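Local coordinates for transcriptional regulator, LacI family protein (Rhodococcus jostii, PDB 3K9C), which probably binds regulatory DNA to control transcription, as a LacI-family regulator with a periplasmic-binding-protein-like domain, at residues 18-21 / 25-28; 118-123 / 269-274; 40-45 / 250-255. One frame throughout, in Å; residues are numbered along the deposited sequence.

All three contacts reach one mixed sheet, in which strands 42-49 and 13-20 are neighbours and strand 262-270 lies toward the far side. Contact 1 (18-21 / 25-28) comes first along the chain and is complete before the others open; contacts 2 (118-123 / 269-274) and 3 (40-45 / 250-255) interlock, their segments alternating in sequence. Contacts 1 and 3 have centres about 18 Å apart, nearest atoms about 5 Å apart, and helix 24-39 leads from one to the other. Contact 2 is about 26 Å from contact 1 and 36 Å from contact 3, centre to centre. The mixed and parallel sheets are the cores of the two lobes; contact 2 lies where the chain passes between them.

Contact 1. Residues 18-21 / 25-28; sequences VFEL and FHGD
H26 turns its imidazole toward F19 and E20 at the first corner of the beta-alpha-beta unit formed by strand 13-20, helix 24-39 and strand 42-49. The tight part is a hydrogen bond from E20 N to H26 ND1 of 2.8 Å. Its N-H...N angle of 166° is nearly straight, and the donor sits 10° out of the ring plane, so it meets the ring at its edge. ND1, as the acceptor, should carry no proton, so the ring's proton is probably on NE2. F19 and H26 are both buried: F19 CD1 lies 4.1 Å from H26 CB, and the F19 side chain also packs against L46, A48 and L73.

E20 is partly exposed. Its CB is still close to the ring, 3.4 Å from H26 ND1, and the chain runs extended beyond CG (chi2 173°) and passes the imidazole at a slant. Only the carboxylate is loosely held here: E20 OE2 is 4.1 Å from H26 NE2, too far for a salt bridge between these two groups. The H26 side chain lies about 6 Å from a bound glycerol, probably from the crystallisation liquor. At the outer end, E20 OE2 stands 3.5 Å from the ring carbon H26 CE1.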
ATOM      1  N   VAL B  18     -11.367   2.617  11.817  1.00 19.62           N
ATOM      2  CA  VAL B  18     -10.116   3.378  11.847  1.00 18.34           C
ATOM      3  C   VAL B  18      -9.012   2.439  11.330  1.00 18.42           C
ATOM      4  O   VAL B  18      -8.903   1.303  11.792  1.00 18.25           O
ATOM      5  CB  VAL B  18      -9.799   3.838  13.291  1.00 18.55           C
ATOM      6  CG1 VAL B  18      -8.502   4.633  13.332  1.00 17.20           C
ATOM      7  CG2 VAL B  18     -10.948   4.702  13.820  1.00 20.88           C
ATOM      8  N   PHE B  19      -8.205   2.897  10.372  1.00 18.26           N
ATOM      9  CA  PHE B  19      -7.135   2.055   9.813  1.00 17.95           C
ATOM     10  C   PHE B  19      -5.942   2.870   9.322  1.00 20.33           C
ATOM     11  O   PHE B  19      -6.065   4.063   9.039  1.00 20.57           O
ATOM     12  CB  PHE B  19      -7.665   1.223   8.637  1.00 16.53           C
ATOM     13  CG  PHE B  19      -7.764   1.994   7.358  1.00 19.72           C
ATOM     14  CD1 PHE B  19      -6.863   1.767   6.325  1.00 20.29           C
ATOM     15  CD2 PHE B  19      -8.742   2.966   7.192  1.00 18.97           C
ATOM     16  CE1 PHE B  19      -6.936   2.500   5.142  1.00 20.08           C
ATOM     17  CE2 PHE B  19      -8.826   3.701   6.022  1.00 19.84           C
ATOM     18  CZ  PHE B  19      -7.924   3.469   4.993  1.00 23.27           C
ATOM     19  N   GLU B  20      -4.791   2.210   9.205  1.00 21.23           N
ATOM     20  CA  GLU B  20      -3.571   2.868   8.742  1.00 23.12           C
ATOM     21  C   GLU B  20      -3.465   2.909   7.224  1.00 22.25           C
ATOM     22  O   GLU B  20      -3.387   1.868   6.562  1.00 21.34           O
ATOM     23  CB  GLU B  20      -2.335   2.159   9.296  1.00 23.90           C
ATOM     24  CG  GLU B  20      -2.052   2.429  10.751  1.00 31.54           C
ATOM     25  CD  GLU B  20      -0.915   1.577  11.284  1.00 36.05           C
ATOM     26  OE1 GLU B  20       0.140   1.483  10.611  1.00 37.49           O
ATOM     27  OE2 GLU B  20      -1.078   1.005  12.380  1.00 39.46           O
ATOM     28  N   LEU B  21      -3.456   4.121   6.683  1.00 22.20           N
ATOM     29  CA  LEU B  21      -3.335   4.317   5.245  1.00 23.19           C
ATOM     30  C   LEU B  21      -2.044   3.647   4.745  1.00 23.56           C
ATOM     31  O   LEU B  21      -1.000   3.714   5.393  1.00 23.95           O
ATOM     32  CB  LEU B  21      -3.303   5.815   4.929  1.00 24.19           C
ATOM     33  CG  LEU B  21      -3.850   6.253   3.568  1.00 25.79           C
ATOM     34  CD1 LEU B  21      -5.297   5.811   3.441  1.00 26.53           C
ATOM     35  CD2 LEU B  21      -3.748   7.770   3.424  1.00 27.03           C
ATOM     36  N   PHE B  25      -1.797  -5.060   5.341  1.00 22.05           N
ATOM     37  CA  PHE B  25      -2.765  -5.851   6.087  1.00 22.46           C
ATOM     38  C   PHE B  25      -4.056  -5.098   6.428  1.00 22.59           C
ATOM     39  O   PHE B  25      -5.114  -5.707   6.490  1.00 20.58           O
ATOM     40  CB  PHE B  25      -2.133  -6.410   7.363  1.00 23.25           C
ATOM     41  CG  PHE B  25      -3.018  -7.378   8.098  1.00 24.38           C
ATOM     42  CD1 PHE B  25      -3.535  -8.500   7.448  1.00 26.27           C
ATOM     43  CD2 PHE B  25      -3.349  -7.164   9.428  1.00 25.16           C
ATOM     44  CE1 PHE B  25      -4.370  -9.393   8.119  1.00 24.79           C
ATOM     45  CE2 PHE B  25      -4.178  -8.043  10.105  1.00 26.91           C
ATOM     46  CZ  PHE B  25      -4.693  -9.163   9.450  1.00 26.28           C
ATOM     47  N   HIS B  26      -3.978  -3.786   6.662  1.00 21.21           N
ATOM     48  CA  HIS B  26      -5.200  -3.030   6.959  1.00 20.68           C
ATOM     49  C   HIS B  26      -6.020  -2.900   5.684  1.00 19.80           C
ATOM     50  O   HIS B  26      -7.251  -2.856   5.730  1.00 19.43           O
ATOM     51  CB  HIS B  26      -4.890  -1.641   7.519  1.00 17.89           C
ATOM     52  CG  HIS B  26      -4.313  -1.660   8.897  1.00 20.05           C
ATOM     53  ND1 HIS B  26      -4.296  -0.547   9.710  1.00 20.48           N
ATOM     54  CD2 HIS B  26      -3.698  -2.645   9.595  1.00 19.81           C
ATOM     55  CE1 HIS B  26      -3.691  -0.842  10.846  1.00 20.04           C
ATOM     56  NE2 HIS B  26      -3.317  -2.109  10.802  1.00 23.04           N
ATOM     57  N   GLY B  27      -5.332  -2.826   4.546  1.00 19.94           N
ATOM     58  CA  GLY B  27      -6.031  -2.758   3.275  1.00 20.34           C
ATOM     59  C   GLY B  27      -6.867  -4.020   3.054  1.00 21.42           C
ATOM     60  O   GLY B  27      -8.028  -3.936   2.645  1.00 19.43           O
ATOM     61  N   ASP B  28      -6.288  -5.191   3.322  1.00 21.73           N
ATOM     62  CA  ASP B  28      -7.019  -6.458   3.162  1.00 23.98           C
ATOM     63  C   ASP B  28      -8.218  -6.515   4.107  1.00 22.36           C
ATOM     64  O   ASP B  28      -9.309  -6.918   3.716  1.00 22.71           O
ATOM     65  CB  ASP B  28      -6.126  -7.664   3.470  1.00 28.11           C
ATOM     66  CG  ASP B  28      -4.987  -7.825   2.487  1.00 33.43           C
ATOM     67  OD1 ASP B  28      -5.225  -7.757   1.261  1.00 35.21           O
ATOM     68  OD2 ASP B  28      -3.844  -8.038   2.948  1.00 39.70           O
TER

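Contact 2. Residues 118-123 / 269-274; sequences VDHLTE and LVRRAT
H120 overlaps the side chain of L269, whose CD2 methyl lies over one face of the imidazole. CD2 is 4.0 Å from the ring centroid and 28° off the ring normal, which makes this a CH-pi contact displaced from the ring centre. The displacement is toward the inner part of the ring, since L269 CD2 is 3.8 Å from H120 CG and just as close to ND1. The same methyl also comes to 3.9 Å from H120 CB, so it covers the CB side of that face. H120 reaches across because its CG points away from its own backbone N (chi1 170°), and the two side chains cross at about a right angle.

R271 meets the outer part of the imidazole with its aliphatic chain. Its CD is 3.6 Å from H120 CE1, and its CG is 3.8 Å from that same carbon; the approach is oblique to the ring. The arginine chain then bends at chi3 (-59°), and its guanidinium stands almost perpendicular to the imidazole, so the two planes do not stack. The polar end of H120 is served by T275, whose OG1 is hydrogen-bonded to NE2; this bond probably restrains the rotation of the ring.

In the periplasmic-binding-protein-like fold this contact lies at the surface, where the chain leaves strand 262-270 and passes beside helix 110-123. L121 of that helix packs on A188 and V190 of the parallel sheet, while V270 is backbone-bonded to T235 of the mixed one. The contact thus lies where the chain passes from the mixed sheet to the lobe built on the parallel sheet. Between the segments it is dispersion and CH-pi in character, so the directional polar restraint on H120 comes from T275 rather than from L269 or R271.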
ATOM      1  N   VAL B 118       8.083 -21.429  12.948  1.00 20.45           N
ATOM      2  CA  VAL B 118       9.240 -22.133  13.505  1.00 21.41           C
ATOM      3  C   VAL B 118       9.172 -23.638  13.259  1.00 21.70           C
ATOM      4  O   VAL B 118      10.157 -24.238  12.842  1.00 22.92           O
ATOM      5  CB  VAL B 118       9.397 -21.887  15.030  1.00 20.59           C
ATOM      6  CG1 VAL B 118      10.444 -22.853  15.611  1.00 22.21           C
ATOM      7  CG2 VAL B 118       9.841 -20.445  15.285  1.00 21.35           C
ATOM      8  N   ASP B 119       8.016 -24.248  13.509  1.00 23.52           N
ATOM      9  CA  ASP B 119       7.878 -25.687  13.278  1.00 24.82           C
ATOM     10  C   ASP B 119       8.215 -26.015  11.823  1.00 25.08           C
ATOM     11  O   ASP B 119       8.933 -26.975  11.540  1.00 26.64           O
ATOM     12  CB  ASP B 119       6.458 -26.160  13.594  1.00 26.15           C
ATOM     13  CG  ASP B 119       6.129 -26.078  15.072  1.00 27.65           C
ATOM     14  OD1 ASP B 119       7.063 -25.970  15.893  1.00 28.63           O
ATOM     15  OD2 ASP B 119       4.929 -26.133  15.418  1.00 32.99           O
ATOM     16  N   HIS B 120       7.700 -25.202  10.904  1.00 22.94           N
ATOM     17  CA  HIS B 120       7.954 -25.396   9.483  1.00 21.68           C
ATOM     18  C   HIS B 120       9.449 -25.364   9.179  1.00 20.40           C
ATOM     19  O   HIS B 120       9.959 -26.217   8.450  1.00 21.96           O
ATOM     20  CB  HIS B 120       7.227 -24.311   8.671  1.00 22.38           C
ATOM     21  CG  HIS B 120       7.616 -24.270   7.226  1.00 22.66           C
ATOM     22  ND1 HIS B 120       7.402 -25.325   6.368  1.00 23.19           N
ATOM     23  CD2 HIS B 120       8.208 -23.300   6.493  1.00 23.55           C
ATOM     24  CE1 HIS B 120       7.848 -25.007   5.166  1.00 24.38           C
ATOM     25  NE2 HIS B 120       8.344 -23.784   5.215  1.00 24.77           N
ATOM     26  N   LEU B 121      10.150 -24.379   9.739  1.00 21.74           N
ATOM     27  CA  LEU B 121      11.588 -24.237   9.509  1.00 20.71           C
ATOM     28  C   LEU B 121      12.439 -25.331  10.161  1.00 20.61           C
ATOM     29  O   LEU B 121      13.393 -25.817   9.559  1.00 21.20           O
ATOM     30  CB  LEU B 121      12.067 -22.860   9.978  1.00 20.36           C
ATOM     31  CG  LEU B 121      11.561 -21.685   9.134  1.00 18.20           C
ATOM     32  CD1 LEU B 121      11.859 -20.375   9.857  1.00 17.57           C
ATOM     33  CD2 LEU B 121      12.207 -21.723   7.743  1.00 15.76           C
ATOM     34  N   THR B 122      12.115 -25.719  11.386  1.00 22.00           N
ATOM     35  CA  THR B 122      12.900 -26.763  12.025  1.00 23.77           C
ATOM     36  C   THR B 122      12.639 -28.076  11.266  1.00 26.31           C
ATOM     37  O   THR B 122      13.566 -28.856  11.025  1.00 24.82           O
ATOM     38  CB  THR B 122      12.558 -26.875  13.542  1.00 23.09           C
ATOM     39  OG1 THR B 122      11.153 -27.080  13.714  1.00 23.93           O
ATOM     40  CG2 THR B 122      12.958 -25.573  14.277  1.00 22.37           C
ATOM     41  N   GLU B 123      11.392 -28.294  10.838  1.00 27.01           N
ATOM     42  CA  GLU B 123      11.058 -29.504  10.087  1.00 29.34           C
ATOM     43  C   GLU B 123      11.875 -29.583   8.802  1.00 28.82           C
ATOM     44  O   GLU B 123      12.134 -30.677   8.300  1.00 30.87           O
ATOM     45  CB  GLU B 123       9.565 -29.551   9.739  1.00 33.26           C
ATOM     46  CG  GLU B 123       9.131 -30.867   9.083  1.00 38.47           C
ATOM     47  CD  GLU B 123       7.675 -30.865   8.623  1.00 42.25           C
ATOM     48  OE1 GLU B 123       6.771 -30.737   9.479  1.00 43.97           O
ATOM     49  OE2 GLU B 123       7.435 -30.992   7.403  1.00 41.11           O
ATOM     50  N   LEU B 269      -0.369 -21.767   7.973  1.00 23.67           N
ATOM     51  CA  LEU B 269       0.827 -21.591   7.169  1.00 25.47           C
ATOM     52  C   LEU B 269       0.510 -21.619   5.693  1.00 23.88           C
ATOM     53  O   LEU B 269      -0.260 -22.447   5.231  1.00 25.83           O
ATOM     54  CB  LEU B 269       1.853 -22.688   7.473  1.00 24.63           C
ATOM     55  CG  LEU B 269       3.088 -22.659   6.565  1.00 26.26           C
ATOM     56  CD1 LEU B 269       3.924 -21.444   6.898  1.00 25.47           C
ATOM     57  CD2 LEU B 269       3.902 -23.939   6.742  1.00 25.91           C
ATOM     58  N   VAL B 270       1.116 -20.698   4.959  1.00 23.51           N
ATOM     59  CA  VAL B 270       0.935 -20.623   3.530  1.00 21.82           C
ATOM     60  C   VAL B 270       2.326 -20.708   2.929  1.00 23.23           C
ATOM     61  O   VAL B 270       3.081 -19.731   2.940  1.00 22.75           O
ATOM     62  CB  VAL B 270       0.260 -19.300   3.114  1.00 23.43           C
ATOM     63  CG1 VAL B 270       0.106 -19.248   1.588  1.00 22.30           C
ATOM     64  CG2 VAL B 270      -1.087 -19.176   3.790  1.00 16.70           C
ATOM     65  N   ARG B 271       2.662 -21.892   2.425  1.00 24.57           N
ATOM     66  CA  ARG B 271       3.969 -22.142   1.823  1.00 25.80           C
ATOM     67  C   ARG B 271       4.038 -21.735   0.372  1.00 26.27           C
ATOM     68  O   ARG B 271       3.168 -22.070  -0.433  1.00 25.79           O
ATOM     69  CB  ARG B 271       4.335 -23.626   1.899  1.00 27.09           C
ATOM     70  CG  ARG B 271       4.739 -24.126   3.256  1.00 30.26           C
ATOM     71  CD  ARG B 271       4.812 -25.639   3.241  1.00 34.21           C
ATOM     72  NE  ARG B 271       3.519 -26.207   2.866  1.00 38.34           N
ATOM     73  CZ  ARG B 271       3.221 -27.501   2.915  1.00 39.01           C
ATOM     74  NH1 ARG B 271       4.131 -28.378   3.327  1.00 37.67           N
ATOM     75  NH2 ARG B 271       2.009 -27.913   2.560  1.00 37.52           N
ATOM     76  N   ARG B 272       5.095 -21.015   0.041  1.00 25.92           N
ATOM     77  CA  ARG B 272       5.317 -20.593  -1.322  1.00 25.58           C
ATOM     78  C   ARG B 272       6.757 -20.956  -1.650  1.00 26.68           C
ATOM     79  O   ARG B 272       7.169 -22.084  -1.366  1.00 30.03           O
ATOM     80  CB  ARG B 272       5.026 -19.097  -1.483  1.00 26.12           C
ATOM     81  CG  ARG B 272       3.549 -18.759  -1.236  1.00 23.46           C
ATOM     82  CD  ARG B 272       3.098 -17.507  -1.992  1.00 24.98           C
ATOM     83  NE  ARG B 272       1.657 -17.276  -1.866  1.00 25.11           N
ATOM     84  CZ  ARG B 272       1.075 -16.692  -0.820  1.00 26.71           C
ATOM     85  NH1 ARG B 272       1.805 -16.261   0.204  1.00 27.67           N
ATOM     86  NH2 ARG B 272      -0.245 -16.549  -0.786  1.00 27.40           N
ATOM     87  N   ALA B 273       7.541 -20.031  -2.188  1.00 24.46           N
ATOM     88  CA  ALA B 273       8.909 -20.373  -2.567  1.00 24.07           C
ATOM     89  C   ALA B 273      10.077 -19.742  -1.807  1.00 23.76           C
ATOM     90  O   ALA B 273      11.223 -19.833  -2.260  1.00 24.13           O
ATOM     91  CB  ALA B 273       9.079 -20.109  -4.062  1.00 23.95           C
ATOM     92  N   THR B 274       9.817 -19.111  -0.664  1.00 22.39           N
ATOM     93  CA  THR B 274      10.903 -18.484   0.088  1.00 22.65           C
ATOM     94  C   THR B 274      11.458 -19.325   1.233  1.00 23.27           C
ATOM     95  O   THR B 274      12.261 -18.839   2.030  1.00 22.95           O
ATOM     96  CB  THR B 274      10.484 -17.102   0.643  1.00 21.78           C
ATOM     97  OG1 THR B 274       9.312 -17.244   1.457  1.00 21.33           O
ATOM     98  CG2 THR B 274      10.204 -16.137  -0.508  1.00 22.25           C
TER

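Contact 3. Residues 40-45 / 250-255; sequences RGYDVM and GALAQI
R40 wraps its side chain round the CD2 methyl of L252. At the root, R40 CB lies 3.8 Å from L252 CD2, and CG follows at 4.2 Å. CD and NE swing wider, each more than 4.2 Å from any atom of L252. Bends at chi2 (-67°) and chi3 then fold the chain back, bringing the guanidinium over the same methyl, so that L252 CD2 faces one side of its plane, 3.5 Å from R40 CZ. At the tip, NH1 comes nearest, though its 3.0 Å separation from CD2 is too short for comfortable packing and carries little weight. NH2 forms a salt bridge with OD1 of D249, one residue ahead of segment 250-255, which holds the guanidinium beside helix 240-255.

R40 stands just before G41, whose positive phi and two bonds back into the last turn form a Schellman motif ending helix 24-39; strand 42-49 follows at one margin of the mixed sheet. Helix 240-255 packs alongside, with L252 also touching L15 of the neighbouring strand 13-20.

Y42 receives the other branch of the leucine. L252 CD1 sits over the centre of the phenol ring, 4.1 Å from its centroid and only 9° off the normal, a CH-pi contact. CD2 touches the same ring near its rim, 3.6 Å from Y42 CE2, and so lies between tyrosine and arginine. Beyond the ring, Y42 OH makes a weak hydrogen bond with R13 NE.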
ATOM      1  N   ARG B  40     -24.515  -7.622   5.800  1.00 30.13           N
ATOM      2  CA  ARG B  40     -25.361  -7.450   6.975  1.00 31.61           C
ATOM      3  C   ARG B  40     -26.234  -6.198   6.890  1.00 31.44           C
ATOM      4  O   ARG B  40     -26.960  -5.882   7.828  1.00 30.98           O
ATOM      5  CB  ARG B  40     -24.510  -7.383   8.246  1.00 34.62           C
ATOM      6  CG  ARG B  40     -23.480  -8.489   8.364  1.00 38.05           C
ATOM      7  CD  ARG B  40     -24.118  -9.849   8.555  1.00 41.84           C
ATOM      8  NE  ARG B  40     -24.108 -10.262   9.958  1.00 45.66           N
ATOM      9  CZ  ARG B  40     -24.888  -9.740  10.902  1.00 47.59           C
ATOM     10  NH1 ARG B  40     -25.748  -8.781  10.594  1.00 49.15           N
ATOM     11  NH2 ARG B  40     -24.803 -10.175  12.155  1.00 47.54           N
ATOM     12  N   GLY B  41     -26.151  -5.484   5.771  1.00 30.47           N
ATOM     13  CA  GLY B  41     -26.955  -4.283   5.601  1.00 31.84           C
ATOM     14  C   GLY B  41     -26.386  -3.032   6.250  1.00 32.80           C
ATOM     15  O   GLY B  41     -27.131  -2.126   6.625  1.00 31.84           O
ATOM     16  N   TYR B  42     -25.064  -2.977   6.382  1.00 32.44           N
ATOM     17  CA  TYR B  42     -24.405  -1.826   6.988  1.00 32.67           C
ATOM     18  C   TYR B  42     -23.431  -1.140   6.047  1.00 32.26           C
ATOM     19  O   TYR B  42     -22.816  -1.778   5.194  1.00 32.48           O
ATOM     20  CB  TYR B  42     -23.641  -2.254   8.238  1.00 33.28           C
ATOM     21  CG  TYR B  42     -24.478  -2.315   9.479  1.00 35.56           C
ATOM     22  CD1 TYR B  42     -24.423  -1.291  10.424  1.00 37.68           C
ATOM     23  CD2 TYR B  42     -25.328  -3.396   9.720  1.00 37.16           C
ATOM     24  CE1 TYR B  42     -25.188  -1.341  11.581  1.00 37.73           C
ATOM     25  CE2 TYR B  42     -26.105  -3.451  10.877  1.00 38.08           C
ATOM     26  CZ  TYR B  42     -26.025  -2.421  11.801  1.00 39.48           C
ATOM     27  OH  TYR B  42     -26.763  -2.478  12.957  1.00 43.00           O
ATOM     28  N   ASP B  43     -23.298   0.170   6.207  1.00 30.99           N
ATOM     29  CA  ASP B  43     -22.352   0.912   5.404  1.00 30.86           C
ATOM     30  C   ASP B  43     -21.128   1.117   6.284  1.00 29.31           C
ATOM     31  O   ASP B  43     -21.184   0.955   7.502  1.00 26.73           O
ATOM     32  CB  ASP B  43     -22.921   2.261   4.970  1.00 33.69           C
ATOM     33  CG  ASP B  43     -23.855   2.143   3.783  1.00 38.63           C
ATOM     34  OD1 ASP B  43     -23.494   1.460   2.803  1.00 40.22           O
ATOM     35  OD2 ASP B  43     -24.949   2.739   3.822  1.00 42.76           O
ATOM     36  N   VAL B  44     -20.014   1.472   5.669  1.00 28.55           N
ATOM     37  CA  VAL B  44     -18.808   1.671   6.435  1.00 26.05           C
ATOM     38  C   VAL B  44     -18.250   3.051   6.216  1.00 26.93           C
ATOM     39  O   VAL B  44     -18.217   3.554   5.092  1.00 26.64           O
ATOM     40  CB  VAL B  44     -17.731   0.629   6.062  1.00 25.41           C
ATOM     41  CG1 VAL B  44     -16.390   1.022   6.671  1.00 25.60           C
ATOM     42  CG2 VAL B  44     -18.144  -0.748   6.570  1.00 22.57           C
HETATM   43  N   MSE B  45     -17.826   3.668   7.310  1.00 27.76           N
HETATM   44  CA  MSE B  45     -17.215   4.979   7.235  1.00 29.48           C
HETATM   45  C   MSE B  45     -15.766   4.803   7.688  1.00 25.38           C
HETATM   46  O   MSE B  45     -15.509   4.433   8.826  1.00 24.20           O
HETATM   47  CB  MSE B  45     -17.934   5.963   8.153  1.00 36.45           C
HETATM   48  CG  MSE B  45     -17.785   7.393   7.701  1.00 48.05           C
HETATM   49 SE   MSE B  45     -17.686   8.585   9.215  1.00 66.32          SE
HETATM   50  CE  MSE B  45     -15.870   9.233   8.962  1.00 59.00           C
ATOM     51  N   GLY B 250     -19.057  -9.080  15.767  1.00 32.57           N
ATOM     52  CA  GLY B 250     -18.804  -8.709  17.149  1.00 30.68           C
ATOM     53  C   GLY B 250     -19.333  -7.312  17.419  1.00 30.36           C
ATOM     54  O   GLY B 250     -19.912  -7.044  18.472  1.00 29.46           O
ATOM     55  N   ALA B 251     -19.141  -6.413  16.459  1.00 30.38           N
ATOM     56  CA  ALA B 251     -19.615  -5.040  16.607  1.00 30.35           C
ATOM     57  C   ALA B 251     -21.143  -4.993  16.594  1.00 30.15           C
ATOM     58  O   ALA B 251     -21.755  -4.334  17.429  1.00 30.72           O
ATOM     59  CB  ALA B 251     -19.049  -4.160  15.499  1.00 27.60           C
ATOM     60  N   LEU B 252     -21.757  -5.686  15.642  1.00 31.14           N
ATOM     61  CA  LEU B 252     -23.211  -5.718  15.561  1.00 32.69           C
ATOM     62  C   LEU B 252     -23.796  -6.379  16.815  1.00 33.25           C
ATOM     63  O   LEU B 252     -24.897  -6.042  17.245  1.00 34.69           O
ATOM     64  CB  LEU B 252     -23.662  -6.457  14.294  1.00 33.55           C
ATOM     65  CG  LEU B 252     -23.901  -5.590  13.052  1.00 33.82           C
ATOM     66  CD1 LEU B 252     -22.646  -4.832  12.680  1.00 35.18           C
ATOM     67  CD2 LEU B 252     -24.359  -6.458  11.907  1.00 34.06           C
ATOM     68  N   ALA B 253     -23.045  -7.305  17.405  1.00 33.43           N
ATOM     69  CA  ALA B 253     -23.480  -7.988  18.613  1.00 35.09           C
ATOM     70  C   ALA B 253     -23.453  -7.029  19.803  1.00 36.87           C
ATOM     71  O   ALA B 253     -24.350  -7.056  20.648  1.00 38.21           O
ATOM     72  CB  ALA B 253     -22.586  -9.182  18.888  1.00 32.89           C
ATOM     73  N   GLN B 254     -22.421  -6.188  19.865  1.00 37.38           N
ATOM     74  CA  GLN B 254     -22.273  -5.217  20.947  1.00 37.79           C
ATOM     75  C   GLN B 254     -23.315  -4.108  20.832  1.00 39.22           C
ATOM     76  O   GLN B 254     -23.734  -3.520  21.834  1.00 39.34           O
ATOM     77  CB  GLN B 254     -20.860  -4.615  20.941  1.00 37.07           C
ATOM     78  CG  GLN B 254     -19.795  -5.542  21.514  1.00 36.03           C
ATOM     79  CD  GLN B 254     -18.423  -4.889  21.635  1.00 36.63           C
ATOM     80  OE1 GLN B 254     -18.283  -3.793  22.184  1.00 34.64           O
ATOM     81  NE2 GLN B 254     -17.399  -5.573  21.133  1.00 35.85           N
ATOM     82  N   ILE B 255     -23.730  -3.820  19.606  1.00 40.49           N
ATOM     83  CA  ILE B 255     -24.740  -2.799  19.385  1.00 41.10           C
ATOM     84  C   ILE B 255     -26.079  -3.378  19.850  1.00 42.95           C
ATOM     85  O   ILE B 255     -26.931  -2.655  20.368  1.00 42.49           O
ATOM     86  CB  ILE B 255     -24.821  -2.420  17.901  1.00 40.82           C
ATOM     87  CG1 ILE B 255     -23.482  -1.832  17.452  1.00 41.16           C
ATOM     88  CG2 ILE B 255     -25.943  -1.415  17.679  1.00 41.20           C
ATOM     89  CD1 ILE B 255     -23.378  -1.596  15.960  1.00 39.08           C
TER